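Local coordinates for nitroalkane oxidase (Podospora anserina, PDB 3MKH), which oxidises primary and secondary nitroalkanes to aldehydes or ketones with its FAD cofactor, releasing nitrite and turning molecular oxygen into hydrogen peroxide, at residues A[208-213]-A[254-259]; A[213-218]-A[249-254]; A[225-230]-A[240-245]. All blocks are in the same frame, centred on the assembly; numbering follows the deposited sequence.

Contact 1: A[208-213]-A[254-259]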
loop_
_atom_site.group_PDB
_atom_site.type_symbol
_atom_site.label_atom_id
_atom_site.label_comp_id
_atom_site.label_asym_id
_atom_site.label_seq_id
_atom_site.Cartn_x
_atom_site.Cartn_y
_atom_site.Cartn_z
ATOM N N ILE A 208 -25.239 -13.336 -28.839
ATOM C CA ILE A 208 -25.285 -14.454 -27.903
ATOM C C ILE A 208 -26.225 -15.514 -28.474
ATOM O O ILE A 208 -27.377 -15.221 -28.835
ATOM C CB ILE A 208 -25.761 -14.029 -26.501
ATOM C CG1 ILE A 208 -24.855 -12.924 -25.944
ATOM C CG2 ILE A 208 -25.805 -15.248 -25.553
ATOM C CD1 ILE A 208 -25.269 -12.430 -24.565
ATOM N N ILE A 209 -25.727 -16.739 -28.590
ATOM C CA ILE A 209 -26.536 -17.838 -29.126
ATOM C C ILE A 209 -26.569 -18.961 -28.116
ATOM O O ILE A 209 -25.525 -19.354 -27.593
ATOM C CB ILE A 209 -25.955 -18.374 -30.460
ATOM C CG1 ILE A 209 -25.742 -17.215 -31.438
ATOM C CG2 ILE A 209 -26.854 -19.441 -31.063
ATOM C CD1 ILE A 209 -25.325 -17.654 -32.823
ATOM N N LEU A 210 -27.766 -19.469 -27.837
ATOM C CA LEU A 210 -27.928 -20.604 -26.951
ATOM C C LEU A 210 -27.438 -21.884 -27.611
ATOM O O LEU A 210 -27.603 -22.077 -28.816
ATOM C CB LEU A 210 -29.393 -20.759 -26.511
ATOM C CG LEU A 210 -30.012 -19.539 -25.821
ATOM C CD1 LEU A 210 -31.456 -19.822 -25.354
ATOM C CD2 LEU A 210 -29.111 -19.060 -24.667
ATOM N N VAL A 211 -26.819 -22.742 -26.806
ATOM C CA VAL A 211 -26.453 -24.092 -27.221
ATOM C C VAL A 211 -26.808 -25.060 -26.093
ATOM O O VAL A 211 -26.273 -24.964 -24.981
ATOM C CB VAL A 211 -24.940 -24.217 -27.534
ATOM C CG1 VAL A 211 -24.576 -25.675 -27.858
ATOM C CG2 VAL A 211 -24.554 -23.298 -28.684
ATOM N N THR A 212 -27.707 -25.997 -26.380
ATOM C CA THR A 212 -28.153 -26.954 -25.376
ATOM C C THR A 212 -27.438 -28.278 -25.584
ATOM O O THR A 212 -26.888 -28.533 -26.657
ATOM C CB THR A 212 -29.682 -27.205 -25.443
ATOM O OG1 THR A 212 -30.013 -27.887 -26.665
ATOM C CG2 THR A 212 -30.443 -25.894 -25.372
ATOM N N ARG A 213 -27.444 -29.120 -24.559
ATOM C CA ARG A 213 -26.898 -30.464 -24.716
ATOM C C ARG A 213 -27.635 -31.217 -25.840
ATOM O O ARG A 213 -27.020 -31.945 -26.608
ATOM C CB ARG A 213 -26.953 -31.237 -23.398
ATOM C CG ARG A 213 -26.521 -32.697 -23.517
ATOM C CD ARG A 213 -25.142 -32.877 -24.182
ATOM N NE ARG A 213 -24.744 -34.281 -24.047
ATOM C CZ ARG A 213 -24.109 -34.777 -22.987
ATOM N NH1 ARG A 213 -23.742 -33.970 -21.997
ATOM N NH2 ARG A 213 -23.826 -36.072 -22.922
ATOM N N ASN A 254 -32.672 -20.297 -31.367
ATOM C CA ASN A 254 -31.564 -20.342 -30.401
ATOM C C ASN A 254 -30.851 -19.005 -30.227
ATOM O O ASN A 254 -30.092 -18.816 -29.266
ATOM C CB ASN A 254 -30.526 -21.412 -30.780
ATOM C CG ASN A 254 -30.892 -22.803 -30.286
ATOM O OD1 ASN A 254 -30.069 -23.499 -29.673
ATOM N ND2 ASN A 254 -32.102 -23.231 -30.572
ATOM N N VAL A 255 -31.046 -18.084 -31.169
ATOM C CA VAL A 255 -30.408 -16.778 -31.054
ATOM C C VAL A 255 -31.061 -15.972 -29.929
ATOM O O VAL A 255 -32.272 -15.728 -29.952
ATOM C CB VAL A 255 -30.477 -15.978 -32.359
ATOM C CG1 VAL A 255 -29.896 -14.591 -32.146
ATOM C CG2 VAL A 255 -29.742 -16.712 -33.482
ATOM N N LEU A 256 -30.261 -15.584 -28.935
ATOM C CA LEU A 256 -30.757 -14.795 -27.811
ATOM C C LEU A 256 -30.552 -13.314 -28.064
ATOM O O LEU A 256 -31.469 -12.515 -27.882
ATOM C CB LEU A 256 -30.071 -15.199 -26.496
ATOM C CG LEU A 256 -30.463 -14.370 -25.261
ATOM C CD1 LEU A 256 -31.902 -14.652 -24.840
ATOM C CD2 LEU A 256 -29.503 -14.638 -24.064
ATOM N N CYS A 257 -29.341 -12.945 -28.465
ATOM C CA CYS A 257 -29.056 -11.574 -28.874
ATOM C C CYS A 257 -28.513 -11.570 -30.277
ATOM O O CYS A 257 -27.443 -12.126 -30.528
ATOM C CB CYS A 257 -28.036 -10.908 -27.950
ATOM S SG CYS A 257 -28.509 -10.994 -26.211
ATOM N N PRO A 258 -29.253 -10.938 -31.201
ATOM C CA PRO A 258 -28.824 -10.817 -32.593
ATOM C C PRO A 258 -27.575 -9.956 -32.677
ATOM O O PRO A 258 -27.280 -9.184 -31.755
ATOM C CB PRO A 258 -30.002 -10.088 -33.268
ATOM C CG PRO A 258 -31.174 -10.263 -32.329
ATOM C CD PRO A 258 -30.563 -10.299 -30.961
ATOM N N ALA A 259 -26.866 -10.060 -33.793
ATOM C CA ALA A 259 -25.619 -9.330 -33.955
ATOM C C ALA A 259 -25.770 -7.853 -33.612
ATOM O O ALA A 259 -26.672 -7.168 -34.109
ATOM C CB ALA A 259 -25.073 -9.515 -35.371
#

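Contact 2: A[213-218]-A[249-254]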
loop_
_atom_site.group_PDB
_atom_site.type_symbol
_atom_site.label_atom_id
_atom_site.label_comp_id
_atom_site.label_asym_id
_atom_site.label_seq_id
_atom_site.Cartn_x
_atom_site.Cartn_y
_atom_site.Cartn_z
ATOM N N ARG A 213 -27.444 -29.120 -24.559
ATOM C CA ARG A 213 -26.898 -30.464 -24.716
ATOM C C ARG A 213 -27.635 -31.217 -25.840
ATOM O O ARG A 213 -27.020 -31.945 -26.608
ATOM C CB ARG A 213 -26.953 -31.237 -23.398
ATOM C CG ARG A 213 -26.521 -32.697 -23.517
ATOM C CD ARG A 213 -25.142 -32.877 -24.182
ATOM N NE ARG A 213 -24.744 -34.281 -24.047
ATOM C CZ ARG A 213 -24.109 -34.777 -22.987
ATOM N NH1 ARG A 213 -23.742 -33.970 -21.997
ATOM N NH2 ARG A 213 -23.826 -36.072 -22.922
ATOM N N ALA A 214 -28.945 -31.004 -25.953
ATOM C CA ALA A 214 -29.723 -31.598 -27.047
ATOM C C ALA A 214 -29.206 -31.167 -28.428
ATOM O O ALA A 214 -29.134 -31.989 -29.338
ATOM C CB ALA A 214 -31.199 -31.273 -26.895
ATOM N N ASP A 215 -28.847 -29.891 -28.582
ATOM C CA ASP A 215 -28.218 -29.406 -29.815
ATOM C C ASP A 215 -26.920 -30.155 -30.095
ATOM O O ASP A 215 -26.671 -30.595 -31.220
ATOM C CB ASP A 215 -27.893 -27.914 -29.726
ATOM C CG ASP A 215 -29.137 -27.026 -29.730
ATOM O OD1 ASP A 215 -30.092 -27.297 -30.487
ATOM O OD2 ASP A 215 -29.144 -26.029 -28.979
ATOM N N LEU A 216 -26.081 -30.276 -29.070
ATOM C CA LEU A 216 -24.786 -30.940 -29.217
ATOM C C LEU A 216 -24.950 -32.389 -29.640
ATOM O O LEU A 216 -24.239 -32.861 -30.517
ATOM C CB LEU A 216 -23.956 -30.839 -27.928
ATOM C CG LEU A 216 -23.558 -29.401 -27.574
ATOM C CD1 LEU A 216 -22.773 -29.356 -26.285
ATOM C CD2 LEU A 216 -22.753 -28.752 -28.709
ATOM N N ASP A 217 -25.897 -33.087 -29.024
ATOM C CA ASP A 217 -26.123 -34.501 -29.334
ATOM C C ASP A 217 -26.649 -34.636 -30.760
ATOM O O ASP A 217 -26.293 -35.563 -31.484
ATOM C CB ASP A 217 -27.150 -35.117 -28.375
ATOM C CG ASP A 217 -26.632 -35.258 -26.946
ATOM O OD1 ASP A 217 -25.405 -35.140 -26.711
ATOM O OD2 ASP A 217 -27.472 -35.514 -26.053
ATOM N N ARG A 218 -27.511 -33.710 -31.154
ATOM C CA ARG A 218 -28.093 -33.736 -32.490
ATOM C C ARG A 218 -27.003 -33.538 -33.547
ATOM O O ARG A 218 -27.004 -34.195 -34.591
ATOM C CB ARG A 218 -29.188 -32.665 -32.607
ATOM C CG ARG A 218 -29.758 -32.486 -34.002
ATOM C CD ARG A 218 -30.926 -31.502 -33.971
ATOM N NE ARG A 218 -30.576 -30.253 -33.294
ATOM C CZ ARG A 218 -29.884 -29.270 -33.862
ATOM N NH1 ARG A 218 -29.465 -29.392 -35.120
ATOM N NH2 ARG A 218 -29.610 -28.167 -33.175
ATOM N N ARG A 249 -24.584 -26.602 -35.307
ATOM C CA ARG A 249 -25.681 -25.937 -35.995
ATOM C C ARG A 249 -26.920 -25.858 -35.118
ATOM O O ARG A 249 -27.348 -26.857 -34.541
ATOM C CB ARG A 249 -26.008 -26.672 -37.299
ATOM C CG ARG A 249 -24.819 -26.769 -38.246
ATOM C CD ARG A 249 -25.200 -27.399 -39.591
ATOM N NE ARG A 249 -24.118 -27.270 -40.572
ATOM C CZ ARG A 249 -23.048 -28.062 -40.615
ATOM N NH1 ARG A 249 -22.910 -29.040 -39.727
ATOM N NH2 ARG A 249 -22.110 -27.877 -41.541
ATOM N N VAL A 250 -27.505 -24.665 -35.033
ATOM C CA VAL A 250 -28.712 -24.486 -34.242
ATOM C C VAL A 250 -29.756 -23.672 -35.013
ATOM O O VAL A 250 -29.417 -22.846 -35.865
ATOM C CB VAL A 250 -28.411 -23.794 -32.887
ATOM C CG1 VAL A 250 -27.462 -24.654 -32.053
ATOM C CG2 VAL A 250 -27.844 -22.396 -33.113
ATOM N N PRO A 251 -31.030 -23.913 -34.713
ATOM C CA PRO A 251 -32.108 -23.180 -35.381
ATOM C C PRO A 251 -32.132 -21.730 -34.907
ATOM O O PRO A 251 -31.468 -21.363 -33.921
ATOM C CB PRO A 251 -33.367 -23.947 -34.961
ATOM C CG PRO A 251 -33.001 -24.584 -33.642
ATOM C CD PRO A 251 -31.531 -24.918 -33.753
ATOM N N THR A 252 -32.886 -20.897 -35.606
ATOM C CA THR A 252 -32.848 -19.470 -35.340
ATOM C C THR A 252 -33.485 -19.110 -33.999
ATOM O O THR A 252 -33.171 -18.073 -33.423
ATOM C CB THR A 252 -33.497 -18.668 -36.484
ATOM O OG1 THR A 252 -34.839 -19.128 -36.674
ATOM C CG2 THR A 252 -32.706 -18.853 -37.776
ATOM N N LYS A 253 -34.366 -19.961 -33.488
ATOM C CA LYS A 253 -34.918 -19.715 -32.154
ATOM C C LYS A 253 -33.811 -19.652 -31.093
ATOM O O LYS A 253 -33.991 -19.027 -30.048
ATOM C CB LYS A 253 -35.964 -20.764 -31.764
ATOM C CG LYS A 253 -35.440 -22.175 -31.616
ATOM C CD LYS A 253 -36.541 -23.117 -31.160
ATOM C CE LYS A 253 -36.032 -24.533 -31.012
ATOM N NZ LYS A 253 -37.099 -25.484 -30.634
ATOM N N ASN A 254 -32.672 -20.297 -31.367
ATOM C CA ASN A 254 -31.564 -20.342 -30.401
ATOM C C ASN A 254 -30.851 -19.005 -30.227
ATOM O O ASN A 254 -30.092 -18.816 -29.266
ATOM C CB ASN A 254 -30.526 -21.412 -30.780
ATOM C CG ASN A 254 -30.892 -22.803 -30.286
ATOM O OD1 ASN A 254 -30.069 -23.499 -29.673
ATOM N ND2 ASN A 254 -32.102 -23.231 -30.572
#

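Contact 3: A[225-230]-A[240-245]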
loop_
_atom_site.group_PDB
_atom_site.type_symbol
_atom_site.label_atom_id
_atom_site.label_comp_id
_atom_site.label_asym_id
_atom_site.label_seq_id
_atom_site.Cartn_x
_atom_site.Cartn_y
_atom_site.Cartn_z
ATOM N N GLU A 225 -15.892 -30.793 -27.723
ATOM C CA GLU A 225 -14.762 -31.547 -27.177
ATOM C C GLU A 225 -14.054 -30.776 -26.078
ATOM O O GLU A 225 -13.796 -29.582 -26.222
ATOM C CB GLU A 225 -13.758 -31.904 -28.282
ATOM C CG GLU A 225 -12.672 -32.907 -27.830
ATOM C CD GLU A 225 -11.562 -33.101 -28.860
ATOM O OE1 GLU A 225 -11.769 -32.726 -30.036
ATOM O OE2 GLU A 225 -10.479 -33.622 -28.494
ATOM N N VAL A 226 -13.766 -31.451 -24.973
ATOM C CA VAL A 226 -12.870 -30.902 -23.967
ATOM C C VAL A 226 -11.428 -31.126 -24.429
ATOM O O VAL A 226 -11.000 -32.260 -24.630
ATOM C CB VAL A 226 -13.100 -31.542 -22.591
ATOM C CG1 VAL A 226 -12.028 -31.074 -21.591
ATOM C CG2 VAL A 226 -14.515 -31.206 -22.089
ATOM N N LEU A 227 -10.688 -30.038 -24.618
ATOM C CA LEU A 227 -9.304 -30.136 -25.069
ATOM C C LEU A 227 -8.359 -30.320 -23.887
ATOM O O LEU A 227 -7.424 -31.105 -23.965
ATOM C CB LEU A 227 -8.895 -28.894 -25.865
ATOM C CG LEU A 227 -9.694 -28.608 -27.148
ATOM C CD1 LEU A 227 -9.147 -27.366 -27.831
ATOM C CD2 LEU A 227 -9.636 -29.817 -28.086
ATOM N N ARG A 228 -8.589 -29.567 -22.809
ATOM C CA ARG A 228 -7.734 -29.671 -21.630
ATOM C C ARG A 228 -8.479 -29.242 -20.392
ATOM O O ARG A 228 -9.109 -28.169 -20.374
ATOM C CB ARG A 228 -6.456 -28.829 -21.788
ATOM C CG ARG A 228 -5.599 -28.789 -20.530
ATOM C CD ARG A 228 -4.258 -28.093 -20.759
ATOM N NE ARG A 228 -4.370 -26.643 -20.935
ATOM C CZ ARG A 228 -4.159 -25.750 -19.968
ATOM N NH1 ARG A 228 -3.843 -26.150 -18.745
ATOM N NH2 ARG A 228 -4.271 -24.452 -20.222
ATOM N N HIS A 229 -8.427 -30.089 -19.365
ATOM C CA HIS A 229 -8.910 -29.709 -18.043
ATOM C C HIS A 229 -7.840 -28.834 -17.404
ATOM O O HIS A 229 -6.660 -29.190 -17.409
ATOM C CB HIS A 229 -9.162 -30.941 -17.161
ATOM C CG HIS A 229 -10.296 -31.805 -17.629
ATOM N ND1 HIS A 229 -11.620 -31.484 -17.408
ATOM C CD2 HIS A 229 -10.302 -32.987 -18.295
ATOM C CE1 HIS A 229 -12.392 -32.423 -17.927
ATOM N NE2 HIS A 229 -11.616 -33.347 -18.478
ATOM N N VAL A 230 -8.259 -27.709 -16.832
ATOM C CA VAL A 230 -7.335 -26.733 -16.259
ATOM C C VAL A 230 -7.266 -26.910 -14.744
ATOM O O VAL A 230 -8.274 -26.782 -14.045
ATOM C CB VAL A 230 -7.796 -25.280 -16.574
ATOM C CG1 VAL A 230 -6.762 -24.257 -16.086
ATOM C CG2 VAL A 230 -8.061 -25.110 -18.078
ATOM N N GLY A 240 -13.992 -25.340 -15.705
ATOM C CA GLY A 240 -14.119 -24.406 -16.817
ATOM C C GLY A 240 -13.034 -24.684 -17.832
ATOM O O GLY A 240 -12.094 -23.914 -17.966
ATOM N N PRO A 241 -13.150 -25.819 -18.540
ATOM C CA PRO A 241 -12.043 -26.317 -19.364
ATOM C C PRO A 241 -11.823 -25.561 -20.674
ATOM O O PRO A 241 -12.644 -24.740 -21.092
ATOM C CB PRO A 241 -12.448 -27.773 -19.642
ATOM C CG PRO A 241 -13.955 -27.755 -19.511
ATOM C CD PRO A 241 -14.248 -26.795 -18.422
ATOM N N HIS A 242 -10.685 -25.831 -21.309
ATOM C CA HIS A 242 -10.448 -25.368 -22.667
ATOM C C HIS A 242 -11.225 -26.335 -23.552
ATOM O O HIS A 242 -10.975 -27.554 -23.514
ATOM C CB HIS A 242 -8.946 -25.409 -22.960
ATOM C CG HIS A 242 -8.578 -24.987 -24.350
ATOM N ND1 HIS A 242 -7.297 -25.113 -24.849
ATOM C CD2 HIS A 242 -9.321 -24.453 -25.350
ATOM C CE1 HIS A 242 -7.265 -24.663 -26.091
ATOM N NE2 HIS A 242 -8.484 -24.262 -26.420
ATOM N N VAL A 243 -12.189 -25.814 -24.318
ATOM C CA VAL A 243 -13.107 -26.666 -25.091
ATOM C C VAL A 243 -13.186 -26.187 -26.527
ATOM O O VAL A 243 -12.730 -25.086 -26.842
ATOM C CB VAL A 243 -14.538 -26.661 -24.510
ATOM C CG1 VAL A 243 -14.528 -27.106 -23.070
ATOM C CG2 VAL A 243 -15.180 -25.243 -24.643
ATOM N N ARG A 244 -13.766 -27.007 -27.400
ATOM C CA ARG A 244 -13.957 -26.624 -28.805
ATOM C C ARG A 244 -15.361 -26.979 -29.307
ATOM O O ARG A 244 -15.835 -28.109 -29.146
ATOM C CB ARG A 244 -12.890 -27.257 -29.716
ATOM C CG ARG A 244 -13.012 -26.843 -31.187
ATOM C CD ARG A 244 -12.014 -27.595 -32.096
ATOM N NE ARG A 244 -10.621 -27.254 -31.812
ATOM C CZ ARG A 244 -9.635 -28.143 -31.716
ATOM N NH1 ARG A 244 -9.881 -29.438 -31.875
ATOM N NH2 ARG A 244 -8.401 -27.738 -31.450
ATOM N N TYR A 245 -16.030 -25.985 -29.878
ATOM C CA TYR A 245 -17.280 -26.176 -30.605
ATOM C C TYR A 245 -16.935 -26.288 -32.091
ATOM O O TYR A 245 -16.315 -25.383 -32.648
ATOM C CB TYR A 245 -18.201 -24.968 -30.389
ATOM C CG TYR A 245 -18.634 -24.803 -28.949
ATOM C CD1 TYR A 245 -17.929 -23.989 -28.080
ATOM C CD2 TYR A 245 -19.741 -25.477 -28.458
ATOM C CE1 TYR A 245 -18.324 -23.849 -26.746
ATOM C CE2 TYR A 245 -20.139 -25.346 -27.135
ATOM C CZ TYR A 245 -19.432 -24.528 -26.289
ATOM O OH TYR A 245 -19.831 -24.412 -24.975
HETATM O O HOH W 1 -12.746 -30.915 -31.463
HETATM O O HOH W 2 -5.059 -25.840 -23.526
HETATM O O HOH W 3 -11.306 -25.525 -14.269
#

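Contact 1: A[208-213]-A[254-259]
Ile208 sets CG1 anti to its own carbonyl carbon (chi1 -57°), Cys257 holds SG in the same way, and Ile208 CD1 comes to lie 3.9 Å from Cys257 SG. Leu256 differs, with CG anti to the backbone N (chi1 177°). Its side chain runs alongside that of Ile208, both pointing the same way, and Leu256 CD2 lies 4.0 Å from Ile208 CG2. Leu256 and Cys257 both face Ile208, a classic beta bulge in the antiparallel pairing of strands 206-212 and 255-257 within the beta domain of the acyl-CoA dehydrogenase fold. The bulge is written in the hydrogen bonds of a single oxygen. Ile208 O accepts from Cys257 N at 3.0 Å, in the carbonyl plane and on a lone pair, and also from Leu256 N at 2.9 Å, tilted from that plane. In return, Ile208 N donates to Cys257 O at 3.0 Å.

Beyond the bulge, Ile209 and Val255 form a non-hydrogen-bonded pair whose side chains share the face turned to Ile164 and Trp162 of strand 161-168. Ile208 and Cys257 occupy the reverse face, and Leu256 and Leu210 reach Ile106 of helix 90-109. Most of the touching residues are buried, and the backbone groups named here pair with one another. Ile209 CG2 also rests 3.8 Å from Asn254 O. That oxygen receives Leu210 N at 2.8 Å, and because Leu210 CG sits beside its own backbone N, CG lies only 3.5 Å from the same Asn254 O.

Contact 2: A[213-218]-A[249-254]
Arg218 reaches from helix 213-219 to the backbone of Arg249, fastening the helix to strand 242-251 of the beta domain. The short helical and strand segments run 127° apart, with axes 8.7 Å from each other at closest approach. The helix begins directly after strand 206-212, with Thr212 as N-cap; Asp215 OD2 accepts a hydrogen bond from Thr212 N, an arrangement that fits a capping box.

Among the hydrogen bonds, the main one across the contact joins Arg218 NH2 to Arg249 O at 2.9 Å, the carbonyl oxygen sitting at the guanidinium edge. Arg218 NH1 adds a weak bond to the same Arg249 O at 3.4 Å. The arginine chain, extended through chi2, bends at chi3 (51°), which sets NE off that line on the way to Arg249 O.

Charge pairing acts within the helix. Arg218 NH2 also forms a salt bridge with Asp215 OD1 at 2.9 Å; the carboxylate oxygen lies in the guanidinium plane but is itself met from above the carboxylate plane. One nitrogen is thus gripped by helix and strand together. An alanine in place of Asp215 would probably leave Arg218 NH2 without its anionic mate and more able to swing, and Thr212 N without its side-chain acceptor. The side chains of Asp215 and Asn254 approach tip to tip.

Van der Waals packing completes the junction. Asp215 and Val250 cross at about a right angle, with Asp215 CG 3.7 Å from Val250 CG1. On the strand, Val250 also touches Ile209 and Trp162. Pro251 and Arg218 meet tip to tip, Pro251 CD lying 3.8 Å from Arg218 NH2.

Contact 3: A[225-230]-A[240-245]
A classic beta bulge, in which Leu227 and Arg228 both face His242, marks the antiparallel pairing of strands 224-228 and 242-251. His242 O accepts from Leu227 N at 2.7 Å and from Arg228 N at 3.2 Å, while His242 N donates to Arg228 O. On the far side of the Val226-Val243 pair, Glu225 and Arg244 exchange two backbone bonds.

Within the bulge, Leu227 lies over two flat groups. Its CD1 lies 3.7 Å from the centroid of the His242 ring, a CH-pi contact over the face, and 3.7 Å from Arg244 NH2, over a face of that guanidinium. Water links the polar ends: one molecule donates to Glu225 OE1 and accepts from Arg244 NH1, and another bridges Arg228 NE and His242 ND1. Glu167 binds both His242 NE2 and Arg244 NH2, the latter as a salt bridge. Beside the Val226-Val243 pair, Val226 CG1 meets Pro241 CB at 3.9 Å.

Val230 packs on the FAD-binding residue Trp170, and Arg228 forms a salt bridge with Asp380 of the second subunit. Strand 242-251 lies between strand 224-228 and strand 161-168, with backbone bonding between Val243 and Lys168.

Overall arrangement
All three contacts involve the same sheet: contacts 1 and 3 pair its strands, and contact 2 sets helix 213-219 against it. Contact 1 is buried and largely apolar, contact 2 is partly buried, and contact 3 lies at the surface, where water and charged side chains do much of the work and a second subunit comes within reach. Contacts 1 and 3 both contain a classic bulge, but the first is buried against helix 90-109 and neighbouring strands, the other partly exposed and water-bridged. Contact 2 touches contact 1 through Ile209 CG2 and Val250 CG2. Contacts 2 and 3 use different parts of strand 242-251. Along the chain, contact 3 nests inside contact 2, and that inside contact 1.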